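Local atomic coordinates of phenylalanine ammonia-lyase (Rhodosporidium toruloides, PDB entry 1Y2M), a protein that catalyses the non-oxidative deamination of L-phenylalanine and L-tyrosine to trans-cinnamic and p-coumaric acid, working as a homotetramer. Residues A133-S145 and L215-H228. Numbering follows the deposited sequence.
Sequences ALLEHQLCGVLPS and LSPLSYIAAAISGH
Leu139 lays its CD2 methyl squarely over one face of the Tyr220 ring, 3.6 Å from the centroid and only 5° off the ring normal, a CH-pi contact. Its other methyl, CD1, reaches over a face of the His228 imidazole, 3.5 Å from CD2 of that ring, while both branches touch Ala223 CB. With CG anti to the carbonyl carbon, the fork of Leu139 sends one methyl to each ring. ND1 of His228 is hydrogen-bonded to the backbone N of Asp230.

Beyond its packed face, Tyr220 is tied through its hydroxyl: Gly141 N-H donates to OH over 3.0 Å at 152°, from near the ring plane. One turn earlier, Ser216 OG donates to Gln138 O at 2.7 Å, nearly in line with the carbonyl. Two side chains of helix 215-225 thus grip the backbone at Gln138 and Gly141, on either side of Leu139, the centre of an inverse gamma turn.

Gln138 bends at chi2, which folds its amide back across Leu215, with OE1 3.4 Å from Leu215 CB. Its own CB sits against Ser219 OG, a hydroxyl turned back along its helix to donate to Leu215 O from above the carbonyl plane. Farther along, Leu135 spreads its methyls over small residues, CD2 meeting Ala222 CB at 3.9 Å and CD1 lying on Ala223.

The axes of helix 133-138 and helix 215-225 approach to 9.0 Å and cross at -122°. Glu136 OE2 makes a salt bridge to Arg678 of the second subunit. This buried junction of a helix and its following loop against helix 215-225, in the PAL/histidase fold, lies beside the active site: Leu215 touches Asn270, probably cinnamate-binding, and its side chain is about 6 Å from that of Glu496, a cinnamate-binding residue.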
loop_
_atom_site.group_PDB
_atom_site.type_symbol
_atom_site.label_atom_id
_atom_site.label_comp_id
_atom_site.label_asym_id
_atom_site.label_seq_id
_atom_site.Cartn_x
_atom_site.Cartn_y
_atom_site.Cartn_z
ATOM N N ALA B 133 14.557 -8.529 -36.106
ATOM C CA ALA B 133 15.263 -7.960 -34.912
ATOM C C ALA B 133 14.287 -7.425 -33.883
ATOM O O ALA B 133 14.557 -7.482 -32.690
ATOM C CB ALA B 133 16.235 -6.858 -35.295
ATOM N N LEU B 134 13.168 -6.856 -34.339
ATOM C CA LEU B 134 12.159 -6.400 -33.397
ATOM C C LEU B 134 11.594 -7.545 -32.565
ATOM O O LEU B 134 11.524 -7.459 -31.304
ATOM C CB LEU B 134 11.033 -5.668 -34.127
ATOM C CG LEU B 134 11.458 -4.355 -34.761
ATOM C CD1 LEU B 134 10.264 -3.748 -35.567
ATOM C CD2 LEU B 134 11.996 -3.325 -33.724
ATOM N N LEU B 135 11.243 -8.647 -33.238
ATOM C CA LEU B 135 10.655 -9.800 -32.518
ATOM C C LEU B 135 11.718 -10.439 -31.663
ATOM O O LEU B 135 11.455 -10.872 -30.562
ATOM C CB LEU B 135 10.097 -10.879 -33.477
ATOM C CG LEU B 135 8.889 -10.510 -34.329
ATOM C CD1 LEU B 135 8.306 -11.747 -34.984
ATOM C CD2 LEU B 135 7.860 -9.765 -33.542
ATOM N N GLU B 136 12.922 -10.580 -32.210
ATOM C CA GLU B 136 13.986 -11.286 -31.505
ATOM C C GLU B 136 14.083 -10.825 -30.038
ATOM O O GLU B 136 14.046 -11.635 -29.102
ATOM C CB GLU B 136 15.339 -11.083 -32.172
ATOM C CG GLU B 136 16.558 -11.687 -31.400
ATOM C CD GLU B 136 17.903 -11.341 -32.024
ATOM O OE1 GLU B 136 17.989 -10.357 -32.735
ATOM O OE2 GLU B 136 18.904 -12.059 -31.815
ATOM N N HIS B 137 14.267 -9.518 -29.840
ATOM C CA HIS B 137 14.521 -8.990 -28.488
ATOM C C HIS B 137 13.290 -9.026 -27.571
ATOM O O HIS B 137 13.435 -8.986 -26.346
ATOM C CB HIS B 137 15.170 -7.602 -28.546
ATOM C CG HIS B 137 14.216 -6.464 -28.779
ATOM N ND1 HIS B 137 13.820 -6.075 -30.048
ATOM C CD2 HIS B 137 13.650 -5.589 -27.921
ATOM C CE1 HIS B 137 13.002 -5.040 -29.945
ATOM N NE2 HIS B 137 12.887 -4.716 -28.672
ATOM N N GLN B 138 12.087 -9.065 -28.166
ATOM C CA GLN B 138 10.862 -9.064 -27.415
ATOM C C GLN B 138 10.367 -10.457 -27.009
ATOM O O GLN B 138 9.533 -10.556 -26.095
ATOM C CB GLN B 138 9.773 -8.300 -28.168
ATOM C CG GLN B 138 10.004 -6.774 -28.206
ATOM C CD GLN B 138 9.869 -6.134 -26.832
ATOM O OE1 GLN B 138 9.250 -6.696 -25.936
ATOM N NE2 GLN B 138 10.517 -4.954 -26.636
ATOM N N LEU B 139 10.940 -11.501 -27.615
ATOM C CA LEU B 139 10.611 -12.880 -27.250
ATOM C C LEU B 139 11.527 -13.280 -26.090
ATOM O O LEU B 139 12.351 -14.173 -26.185
ATOM C CB LEU B 139 10.758 -13.807 -28.448
ATOM C CG LEU B 139 9.868 -13.489 -29.652
ATOM C CD1 LEU B 139 10.292 -14.331 -30.908
ATOM C CD2 LEU B 139 8.386 -13.716 -29.279
ATOM N N CYS B 140 11.317 -12.603 -24.969
ATOM C CA CYS B 140 12.240 -12.651 -23.871
ATOM C C CYS B 140 11.636 -13.021 -22.541
ATOM O O CYS B 140 12.308 -12.866 -21.498
ATOM C CB CYS B 140 12.867 -11.278 -23.719
ATOM S SG CYS B 140 11.784 -9.910 -23.328
ATOM N N GLY B 141 10.418 -13.578 -22.569
ATOM C CA GLY B 141 9.694 -13.923 -21.341
ATOM C C GLY B 141 9.869 -15.374 -21.000
ATOM O O GLY B 141 10.346 -16.160 -21.819
ATOM N N VAL B 142 9.403 -15.724 -19.800
ATOM C CA VAL B 142 9.591 -17.049 -19.240
ATOM C C VAL B 142 8.325 -17.893 -19.379
ATOM O O VAL B 142 7.213 -17.484 -19.052
ATOM C CB VAL B 142 10.045 -16.932 -17.761
ATOM C CG1 VAL B 142 9.952 -18.258 -17.044
ATOM C CG2 VAL B 142 11.387 -16.281 -17.682
ATOM N N LEU B 143 8.561 -19.101 -19.887
ATOM C CA LEU B 143 7.564 -20.140 -20.091
ATOM C C LEU B 143 8.208 -21.485 -19.745
ATOM O O LEU B 143 9.442 -21.605 -19.791
ATOM C CB LEU B 143 7.155 -20.135 -21.559
ATOM C CG LEU B 143 6.270 -19.015 -22.045
ATOM C CD1 LEU B 143 6.236 -19.043 -23.569
ATOM C CD2 LEU B 143 4.879 -19.116 -21.427
ATOM N N PRO B 144 7.415 -22.544 -19.437
ATOM C CA PRO B 144 8.007 -23.831 -19.154
ATOM C C PRO B 144 8.798 -24.334 -20.344
ATOM O O PRO B 144 8.358 -24.194 -21.486
ATOM C CB PRO B 144 6.794 -24.759 -18.923
ATOM C CG PRO B 144 5.621 -23.963 -19.034
ATOM C CD PRO B 144 5.952 -22.549 -19.326
ATOM N N SER B 145 9.953 -24.913 -20.083
ATOM C CA SER B 145 10.830 -25.369 -21.160
ATOM C C SER B 145 10.296 -26.669 -21.797
ATOM O O SER B 145 10.619 -26.973 -22.943
ATOM C CB SER B 145 12.302 -25.543 -20.685
ATOM O OG SER B 145 12.383 -26.492 -19.654
ATOM N N LEU B 215 4.417 -4.836 -25.445
ATOM C CA LEU B 215 5.343 -5.264 -26.492
ATOM C C LEU B 215 5.657 -6.769 -26.501
ATOM O O LEU B 215 5.543 -7.431 -27.523
ATOM C CB LEU B 215 6.653 -4.489 -26.338
ATOM C CG LEU B 215 6.601 -2.992 -26.599
ATOM C CD1 LEU B 215 7.881 -2.360 -26.089
ATOM C CD2 LEU B 215 6.360 -2.702 -28.093
ATOM N N SER B 216 6.090 -7.272 -25.379
ATOM C CA SER B 216 6.523 -8.638 -25.348
ATOM C C SER B 216 5.378 -9.594 -25.691
ATOM O O SER B 216 5.508 -10.378 -26.637
ATOM C CB SER B 216 7.203 -8.971 -24.010
ATOM O OG SER B 216 7.707 -10.300 -24.090
ATOM N N PRO B 217 4.245 -9.501 -24.972
ATOM C CA PRO B 217 3.183 -10.465 -25.336
ATOM C C PRO B 217 2.675 -10.336 -26.771
ATOM O O PRO B 217 2.406 -11.346 -27.460
ATOM C CB PRO B 217 2.072 -10.157 -24.339
ATOM C CG PRO B 217 2.353 -8.816 -23.792
ATOM C CD PRO B 217 3.853 -8.704 -23.799
ATOM N N LEU B 218 2.553 -9.113 -27.258
ATOM C CA LEU B 218 2.144 -8.925 -28.642
ATOM C C LEU B 218 3.212 -9.490 -29.603
ATOM O O LEU B 218 2.877 -9.957 -30.700
ATOM C CB LEU B 218 1.906 -7.452 -28.952
ATOM C CG LEU B 218 0.614 -6.895 -28.313
ATOM C CD1 LEU B 218 0.486 -5.440 -28.512
ATOM C CD2 LEU B 218 -0.614 -7.510 -28.909
ATOM N N SER B 219 4.486 -9.434 -29.219
ATOM C CA SER B 219 5.537 -10.073 -30.039
ATOM C C SER B 219 5.362 -11.571 -30.135
ATOM O O SER B 219 5.639 -12.137 -31.164
ATOM C CB SER B 219 6.940 -9.728 -29.529
ATOM O OG SER B 219 7.151 -8.315 -29.735
ATOM N N TYR B 220 4.915 -12.207 -29.056
ATOM C CA TYR B 220 4.629 -13.640 -29.118
ATOM C C TYR B 220 3.499 -13.923 -30.100
ATOM O O TYR B 220 3.571 -14.898 -30.853
ATOM C CB TYR B 220 4.359 -14.259 -27.746
ATOM C CG TYR B 220 5.619 -14.480 -26.947
ATOM C CD1 TYR B 220 6.209 -15.713 -26.905
ATOM C CD2 TYR B 220 6.219 -13.450 -26.252
ATOM C CE1 TYR B 220 7.385 -15.902 -26.241
ATOM C CE2 TYR B 220 7.400 -13.642 -25.541
ATOM C CZ TYR B 220 7.967 -14.874 -25.543
ATOM O OH TYR B 220 9.168 -15.063 -24.870
ATOM N N ILE B 221 2.472 -13.067 -30.115
ATOM C CA ILE B 221 1.398 -13.248 -31.091
ATOM C C ILE B 221 1.905 -13.094 -32.526
ATOM O O ILE B 221 1.635 -13.945 -33.391
ATOM C CB ILE B 221 0.244 -12.296 -30.781
ATOM C CG1 ILE B 221 -0.439 -12.765 -29.517
ATOM C CG2 ILE B 221 -0.743 -12.202 -31.908
ATOM C CD1 ILE B 221 -1.338 -11.714 -28.820
ATOM N N ALA B 222 2.707 -12.080 -32.771
ATOM C CA ALA B 222 3.267 -11.850 -34.077
ATOM C C ALA B 222 4.196 -12.971 -34.534
ATOM O O ALA B 222 4.184 -13.396 -35.681
ATOM C CB ALA B 222 4.027 -10.544 -34.073
ATOM N N ALA B 223 5.009 -13.467 -33.608
ATOM C CA ALA B 223 5.889 -14.594 -33.903
ATOM C C ALA B 223 5.110 -15.872 -34.301
ATOM O O ALA B 223 5.538 -16.624 -35.153
ATOM C CB ALA B 223 6.792 -14.859 -32.721
ATOM N N ALA B 224 3.977 -16.096 -33.634
ATOM C CA ALA B 224 3.150 -17.235 -33.908
ATOM C C ALA B 224 2.574 -17.165 -35.334
ATOM O O ALA B 224 2.743 -18.138 -36.094
ATOM C CB ALA B 224 2.076 -17.396 -32.880
ATOM N N ILE B 225 1.907 -16.076 -35.710
ATOM C CA ILE B 225 1.351 -16.000 -37.056
ATOM C C ILE B 225 2.421 -16.012 -38.157
ATOM O O ILE B 225 2.141 -16.337 -39.316
ATOM C CB ILE B 225 0.373 -14.800 -37.250
ATOM C CG1 ILE B 225 1.060 -13.445 -37.018
ATOM C CG2 ILE B 225 -0.800 -14.968 -36.358
ATOM C CD1 ILE B 225 0.240 -12.267 -37.539
ATOM N N SER B 226 3.637 -15.597 -37.803
ATOM C CA SER B 226 4.728 -15.597 -38.751
ATOM C C SER B 226 5.562 -16.902 -38.710
ATOM O O SER B 226 6.521 -17.061 -39.468
ATOM C CB SER B 226 5.578 -14.330 -38.551
ATOM O OG SER B 226 6.207 -14.369 -37.336
ATOM N N GLY B 227 5.187 -17.846 -37.857
ATOM C CA GLY B 227 5.825 -19.152 -37.866
ATOM C C GLY B 227 7.266 -19.150 -37.360
ATOM O O GLY B 227 8.082 -19.936 -37.844
ATOM N N HIS B 228 7.571 -18.273 -36.395
ATOM C CA HIS B 228 8.891 -18.302 -35.731
ATOM C C HIS B 228 9.174 -19.745 -35.312
ATOM O O HIS B 228 8.296 -20.421 -34.813
ATOM C CB HIS B 228 8.891 -17.424 -34.490
ATOM C CG HIS B 228 10.251 -17.188 -33.911
ATOM N ND1 HIS B 228 10.948 -18.154 -33.215
ATOM C CD2 HIS B 228 11.005 -16.064 -33.857
ATOM C CE1 HIS B 228 12.091 -17.641 -32.789
ATOM N NE2 HIS B 228 12.155 -16.379 -33.165
#